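Local coordinates for protein haloacid dehalogenase-like hydrolase (Klebsiella pneumoniae subsp. pneumoniae, PDB 3PGV) that probably acts as a metal-dependent phosphatase of the Cof family within the HAD-like hydrolase superfamily, and holds a calcium ion in this crystal, at residues P118-N123 with F168-H173; H175-E180 with V193-L198. All coordinates share one frame; numbering follows the deposited sequence.

Contact 1 of 2, residues P118-N123 with F168-H173; sequences PKIVTN and FTCEDH
Val121 and Thr169 face each other as an antiparallel hydrogen-bonded pair. Val121 N reaches Thr169 O at 2.9 Å, almost straight at 173°, and Thr169 N returns a bond to Val121 O. Two CA-H...O contacts, from Ile120 CA to Thr169 O and from Phe168 CA to Val121 O, accompany these bonds. One water donates to both Lys119 O and Thr169 O while a second links Lys119 O to Glu171 N.

Among the side chains, Asn123 ND2 gives a bent bond (3.3 Å) to Thr169 OG1, which lies near the amide plane, and also bonds Phe167 O; the other end of that amide, OD1, is taken by Arg136 and Trp130. The apolar contacts are Ile120 CG2 to Phe168 CB at 3.6 Å and Ile120 CG1 to Cys170 CB at 4.0 Å. Separately, the hydroxyl Thr122 OG1 lies at the Phe168 ring edge. At the loop end, Lys119 NZ forms a 2.8 Å salt bridge with Asp172 OD2, on the anti side, tilted 21° from the carboxylate plane; a bend at chi3 (72°) turns the amine there. Asp172 is the N-cap of helix 173-187, its OD1 bonding His175 N weakly. Strands 121-126 and 163-169 are antiparallel neighbours in the six-stranded cap-domain sheet of a Cof-type HAD hydrolase.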
loop_
_atom_site.group_PDB
_atom_site.type_symbol
_atom_site.label_atom_id
_atom_site.label_comp_id
_atom_site.label_asym_id
_atom_site.label_seq_id
_atom_site.Cartn_x
_atom_site.Cartn_y
_atom_site.Cartn_z
ATOM N N PRO A 118 -22.055 -3.563 -14.160
ATOM C CA PRO A 118 -22.440 -2.237 -13.653
ATOM C C PRO A 118 -22.080 -2.012 -12.178
ATOM O O PRO A 118 -22.013 -0.867 -11.735
ATOM C CB PRO A 118 -23.957 -2.203 -13.876
ATOM C CG PRO A 118 -24.371 -3.624 -13.891
ATOM C CD PRO A 118 -23.239 -4.364 -14.536
ATOM N N LYS A 119 -21.833 -3.108 -11.422
ATOM C CA LYS A 119 -21.509 -3.032 -9.997
ATOM C C LYS A 119 -20.035 -2.697 -9.752
ATOM O O LYS A 119 -19.697 -2.191 -8.681
ATOM C CB LYS A 119 -21.894 -4.345 -9.276
ATOM C CG LYS A 119 -23.403 -4.637 -9.300
ATOM C CD LYS A 119 -23.755 -5.963 -8.597
ATOM C CE LYS A 119 -23.623 -5.884 -7.088
ATOM N NZ LYS A 119 -23.997 -7.161 -6.433
ATOM N N ILE A 120 -19.152 -2.971 -10.743
ATOM C CA ILE A 120 -17.714 -2.740 -10.577
ATOM C C ILE A 120 -17.196 -1.588 -11.466
ATOM O O ILE A 120 -17.535 -1.513 -12.647
ATOM C CB ILE A 120 -16.908 -4.043 -10.818
ATOM C CG1 ILE A 120 -17.424 -5.195 -9.933
ATOM C CG2 ILE A 120 -15.406 -3.802 -10.615
ATOM C CD1 ILE A 120 -16.833 -6.625 -10.304
ATOM N N VAL A 121 -16.344 -0.728 -10.901
ATOM C CA VAL A 121 -15.605 0.281 -11.659
ATOM C C VAL A 121 -14.130 -0.166 -11.751
ATOM O O VAL A 121 -13.545 -0.577 -10.738
ATOM C CB VAL A 121 -15.732 1.712 -11.034
ATOM C CG1 VAL A 121 -14.765 2.693 -11.695
ATOM C CG2 VAL A 121 -17.171 2.227 -11.117
ATOM N N THR A 122 -13.560 -0.165 -12.967
ATOM C CA THR A 122 -12.158 -0.545 -13.158
ATOM C C THR A 122 -11.258 0.698 -13.120
ATOM O O THR A 122 -11.463 1.641 -13.895
ATOM C CB THR A 122 -11.980 -1.347 -14.450
ATOM O OG1 THR A 122 -12.847 -2.481 -14.413
ATOM C CG2 THR A 122 -10.509 -1.801 -14.670
ATOM N N ASN A 123 -10.265 0.694 -12.218
ATOM C CA ASN A 123 -9.334 1.807 -12.069
ATOM C C ASN A 123 -7.941 1.374 -12.444
ATOM O O ASN A 123 -7.561 0.229 -12.192
ATOM C CB ASN A 123 -9.347 2.342 -10.645
ATOM C CG ASN A 123 -10.670 2.856 -10.190
ATOM O OD1 ASN A 123 -10.919 4.046 -10.192
ATOM N ND2 ASN A 123 -11.524 1.969 -9.713
ATOM N N PHE A 168 -10.262 -2.686 -8.674
ATOM C CA PHE A 168 -11.687 -2.783 -8.918
ATOM C C PHE A 168 -12.455 -2.316 -7.718
ATOM O O PHE A 168 -12.272 -2.856 -6.621
ATOM C CB PHE A 168 -12.062 -4.232 -9.285
ATOM C CG PHE A 168 -11.243 -4.775 -10.438
ATOM C CD1 PHE A 168 -11.619 -4.534 -11.756
ATOM C CD2 PHE A 168 -10.060 -5.476 -10.205
ATOM C CE1 PHE A 168 -10.836 -4.993 -12.819
ATOM C CE2 PHE A 168 -9.277 -5.931 -11.268
ATOM C CZ PHE A 168 -9.673 -5.694 -12.568
ATOM N N THR A 169 -13.244 -1.234 -7.884
ATOM C CA THR A 169 -14.050 -0.682 -6.788
ATOM C C THR A 169 -15.503 -1.093 -6.933
ATOM O O THR A 169 -16.045 -1.072 -8.037
ATOM C CB THR A 169 -13.851 0.848 -6.656
ATOM O OG1 THR A 169 -14.177 1.469 -7.893
ATOM C CG2 THR A 169 -12.408 1.226 -6.249
ATOM N N CYS A 170 -16.107 -1.552 -5.833
ATOM C CA CYS A 170 -17.482 -2.046 -5.790
ATOM C C CYS A 170 -17.995 -1.948 -4.346
ATOM O O CYS A 170 -17.347 -2.451 -3.445
ATOM C CB CYS A 170 -17.546 -3.485 -6.308
ATOM S SG CYS A 170 -19.183 -4.252 -6.189
ATOM N N GLU A 171 -19.166 -1.319 -4.136
ATOM C CA GLU A 171 -19.770 -1.183 -2.804
ATOM C C GLU A 171 -20.090 -2.550 -2.181
ATOM O O GLU A 171 -20.027 -2.705 -0.960
ATOM C CB GLU A 171 -21.040 -0.312 -2.873
ATOM C CG GLU A 171 -20.750 1.145 -3.213
ATOM C CD GLU A 171 -21.972 2.027 -3.390
ATOM O OE1 GLU A 171 -22.816 1.712 -4.263
ATOM O OE2 GLU A 171 -22.044 3.079 -2.715
ATOM N N ASP A 172 -20.425 -3.544 -3.026
ATOM C CA ASP A 172 -20.752 -4.898 -2.573
ATOM C C ASP A 172 -19.464 -5.744 -2.490
ATOM O O ASP A 172 -18.961 -6.206 -3.517
ATOM C CB ASP A 172 -21.787 -5.540 -3.527
ATOM C CG ASP A 172 -22.301 -6.920 -3.116
ATOM O OD1 ASP A 172 -21.748 -7.501 -2.156
ATOM O OD2 ASP A 172 -23.221 -7.441 -3.797
ATOM N N HIS A 173 -18.908 -5.897 -1.262
ATOM C CA HIS A 173 -17.693 -6.672 -1.009
ATOM C C HIS A 173 -17.821 -8.110 -1.497
ATOM O O HIS A 173 -16.893 -8.629 -2.120
ATOM C CB HIS A 173 -17.338 -6.662 0.489
ATOM C CG HIS A 173 -16.256 -7.639 0.847
ATOM N ND1 HIS A 173 -14.958 -7.472 0.398
ATOM C CD2 HIS A 173 -16.325 -8.778 1.569
ATOM C CE1 HIS A 173 -14.284 -8.520 0.850
ATOM N NE2 HIS A 173 -15.057 -9.325 1.567
HETATM O O HOH W 1 -20.427 -0.249 -6.392
HETATM O O HOH W 2 -18.532 0.790 -8.111
#

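Contact 2 of 2, residues H175-E180 with V193-L198; sequences HLLPLE and VSFSTL
Phe195 pushes its ring from the end of strand 191-195 against helix 173-187, and three helix residues receive it. Leu176 CB lies at the ring edge, 3.7 Å from Phe195 CE1, with Leu176 CD1 close to the same carbon and to Leu198 O. Leu177 brings its CD2 branch obliquely to Phe195 CE2 at 3.8 Å. His173, at the start of the same helix, and Arg256 of helix 255-260 also meet this ring.

Glu180 comes next. Its CG, anti to the backbone N (chi1 179°), starts an extended chain that carries the carboxylate across to the strand. Glu180 OE1 meets the ring edge in plane, 3.3 Å from Phe195 CE2, where the positive rim of an aromatic would favour it; carboxylate and ring planes are 88° apart. Glu180 OE2 takes a water bonded to Val193 O and another that accepts from Phe195 N, besides a salt bridge to Arg256, so OE2 has several partners.

Val193 completes the contact with CG1, 3.8 Å from Glu180 CG. The axes of helix segment 175-180 and strand segment 193-195 run nearly antiparallel, 10.0 Å apart at closest: a helix laid against the edge strand that follows it, as in an alpha/beta cap domain of this family.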
loop_
_atom_site.group_PDB
_atom_site.type_symbol
_atom_site.label_atom_id
_atom_site.label_comp_id
_atom_site.label_asym_id
_atom_site.label_seq_id
_atom_site.Cartn_x
_atom_site.Cartn_y
_atom_site.Cartn_z
ATOM N N HIS A 175 -19.480 -9.297 -3.860
ATOM C CA HIS A 175 -19.446 -9.368 -5.320
ATOM C C HIS A 175 -17.992 -9.409 -5.861
ATOM O O HIS A 175 -17.754 -9.983 -6.926
ATOM C CB HIS A 175 -20.231 -8.197 -5.932
ATOM C CG HIS A 175 -20.380 -8.284 -7.415
ATOM N ND1 HIS A 175 -21.250 -9.190 -8.002
ATOM C CD2 HIS A 175 -19.798 -7.550 -8.383
ATOM C CE1 HIS A 175 -21.132 -9.008 -9.306
ATOM N NE2 HIS A 175 -20.290 -8.020 -9.585
ATOM N N LEU A 176 -17.021 -8.843 -5.092
ATOM C CA LEU A 176 -15.602 -8.825 -5.473
ATOM C C LEU A 176 -14.895 -10.146 -5.187
ATOM O O LEU A 176 -13.909 -10.469 -5.858
ATOM C CB LEU A 176 -14.856 -7.668 -4.767
ATOM C CG LEU A 176 -15.196 -6.249 -5.248
ATOM C CD1 LEU A 176 -14.500 -5.199 -4.386
ATOM C CD2 LEU A 176 -14.832 -6.065 -6.710
ATOM N N LEU A 177 -15.378 -10.909 -4.178
ATOM C CA LEU A 177 -14.764 -12.194 -3.788
ATOM C C LEU A 177 -14.599 -13.208 -4.957
ATOM O O LEU A 177 -13.498 -13.740 -5.138
ATOM C CB LEU A 177 -15.506 -12.824 -2.601
ATOM C CG LEU A 177 -15.336 -12.088 -1.266
ATOM C CD1 LEU A 177 -16.304 -12.611 -0.227
ATOM C CD2 LEU A 177 -13.896 -12.175 -0.766
ATOM N N PRO A 178 -15.654 -13.468 -5.795
ATOM C CA PRO A 178 -15.468 -14.403 -6.921
ATOM C C PRO A 178 -14.507 -13.858 -7.986
ATOM O O PRO A 178 -13.849 -14.647 -8.671
ATOM C CB PRO A 178 -16.892 -14.596 -7.471
ATOM C CG PRO A 178 -17.797 -14.068 -6.411
ATOM C CD PRO A 178 -17.043 -12.987 -5.730
ATOM N N LEU A 179 -14.405 -12.500 -8.113
ATOM C CA LEU A 179 -13.471 -11.879 -9.060
ATOM C C LEU A 179 -12.025 -12.096 -8.593
ATOM O O LEU A 179 -11.133 -12.349 -9.423
ATOM C CB LEU A 179 -13.777 -10.366 -9.241
ATOM C CG LEU A 179 -12.833 -9.576 -10.216
ATOM C CD1 LEU A 179 -12.842 -10.170 -11.605
ATOM C CD2 LEU A 179 -13.216 -8.088 -10.276
ATOM N N GLU A 180 -11.802 -12.066 -7.254
ATOM C CA GLU A 180 -10.486 -12.343 -6.665
ATOM C C GLU A 180 -10.048 -13.767 -7.012
ATOM O O GLU A 180 -8.925 -13.970 -7.490
ATOM C CB GLU A 180 -10.530 -12.152 -5.136
ATOM C CG GLU A 180 -9.206 -12.445 -4.457
ATOM C CD GLU A 180 -9.226 -12.348 -2.943
ATOM O OE1 GLU A 180 -10.281 -12.650 -2.346
ATOM O OE2 GLU A 180 -8.150 -12.110 -2.352
ATOM N N VAL A 193 -2.918 -10.448 -6.278
ATOM C CA VAL A 193 -4.258 -9.928 -6.065
ATOM C C VAL A 193 -4.475 -9.688 -4.573
ATOM O O VAL A 193 -4.311 -10.607 -3.770
ATOM C CB VAL A 193 -5.338 -10.871 -6.674
ATOM C CG1 VAL A 193 -6.741 -10.307 -6.468
ATOM C CG2 VAL A 193 -5.073 -11.116 -8.153
ATOM N N SER A 194 -4.801 -8.448 -4.192
ATOM C CA SER A 194 -5.063 -8.125 -2.785
ATOM C C SER A 194 -6.189 -7.140 -2.624
ATOM O O SER A 194 -6.222 -6.124 -3.325
ATOM C CB SER A 194 -3.807 -7.563 -2.115
ATOM O OG SER A 194 -2.780 -8.532 -2.013
ATOM N N PHE A 195 -7.042 -7.350 -1.602
ATOM C CA PHE A 195 -7.984 -6.315 -1.178
ATOM C C PHE A 195 -7.209 -5.268 -0.367
ATOM O O PHE A 195 -6.273 -5.622 0.339
ATOM C CB PHE A 195 -9.091 -6.912 -0.280
ATOM C CG PHE A 195 -10.239 -7.564 -1.008
ATOM C CD1 PHE A 195 -11.336 -6.816 -1.424
ATOM C CD2 PHE A 195 -10.276 -8.940 -1.186
ATOM C CE1 PHE A 195 -12.410 -7.422 -2.054
ATOM C CE2 PHE A 195 -11.351 -9.544 -1.820
ATOM C CZ PHE A 195 -12.411 -8.785 -2.252
ATOM N N SER A 196 -7.604 -4.007 -0.445
ATOM C CA SER A 196 -7.112 -2.990 0.481
ATOM C C SER A 196 -8.256 -2.730 1.473
ATOM O O SER A 196 -8.271 -3.331 2.547
ATOM C CB SER A 196 -6.699 -1.716 -0.265
ATOM O OG SER A 196 -7.726 -1.247 -1.121
ATOM N N THR A 197 -9.323 -2.056 1.015
ATOM C CA THR A 197 -10.564 -1.974 1.772
ATOM C C THR A 197 -11.453 -3.138 1.313
ATOM O O THR A 197 -11.063 -3.868 0.407
ATOM C CB THR A 197 -11.251 -0.613 1.547
ATOM O OG1 THR A 197 -11.667 -0.512 0.179
ATOM C CG2 THR A 197 -10.360 0.571 1.935
ATOM N N LEU A 198 -12.647 -3.300 1.904
ATOM C CA LEU A 198 -13.574 -4.357 1.471
ATOM C C LEU A 198 -14.103 -4.076 0.060
ATOM O O LEU A 198 -14.586 -4.991 -0.619
ATOM C CB LEU A 198 -14.780 -4.471 2.446
ATOM C CG LEU A 198 -14.516 -5.051 3.839
ATOM C CD1 LEU A 198 -15.822 -5.289 4.560
ATOM C CD2 LEU A 198 -13.767 -6.349 3.759
HETATM O O HOH W 3 -5.893 -13.021 -3.312
HETATM O O HOH W 4 -6.826 -10.248 -0.417
#

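Both contacts involve the same six-stranded sheet: contact 1 joins two inner strands, whereas contact 2 lays helix 173-187 against the outermost strand, 191-195. Contact 1 is mostly buried and depends on backbone pairing, with its salt bridge at the exposed loop end; contact 2 is partly buried and has no direct hydrogen bond between its segments, relying on side-chain packing and bridging waters. They adjoin where strand 163-169 leads into the helix. There His173 ND1 probably bonds to Leu198 O at 2.7 Å, and Ile120 CD1 packs on His175 CD2 at 3.7 Å. Contact 1 lies away from the calcium site, while the side chain of Leu198 in contact 2 is about 10 Å from that of the calcium ligand Asp233.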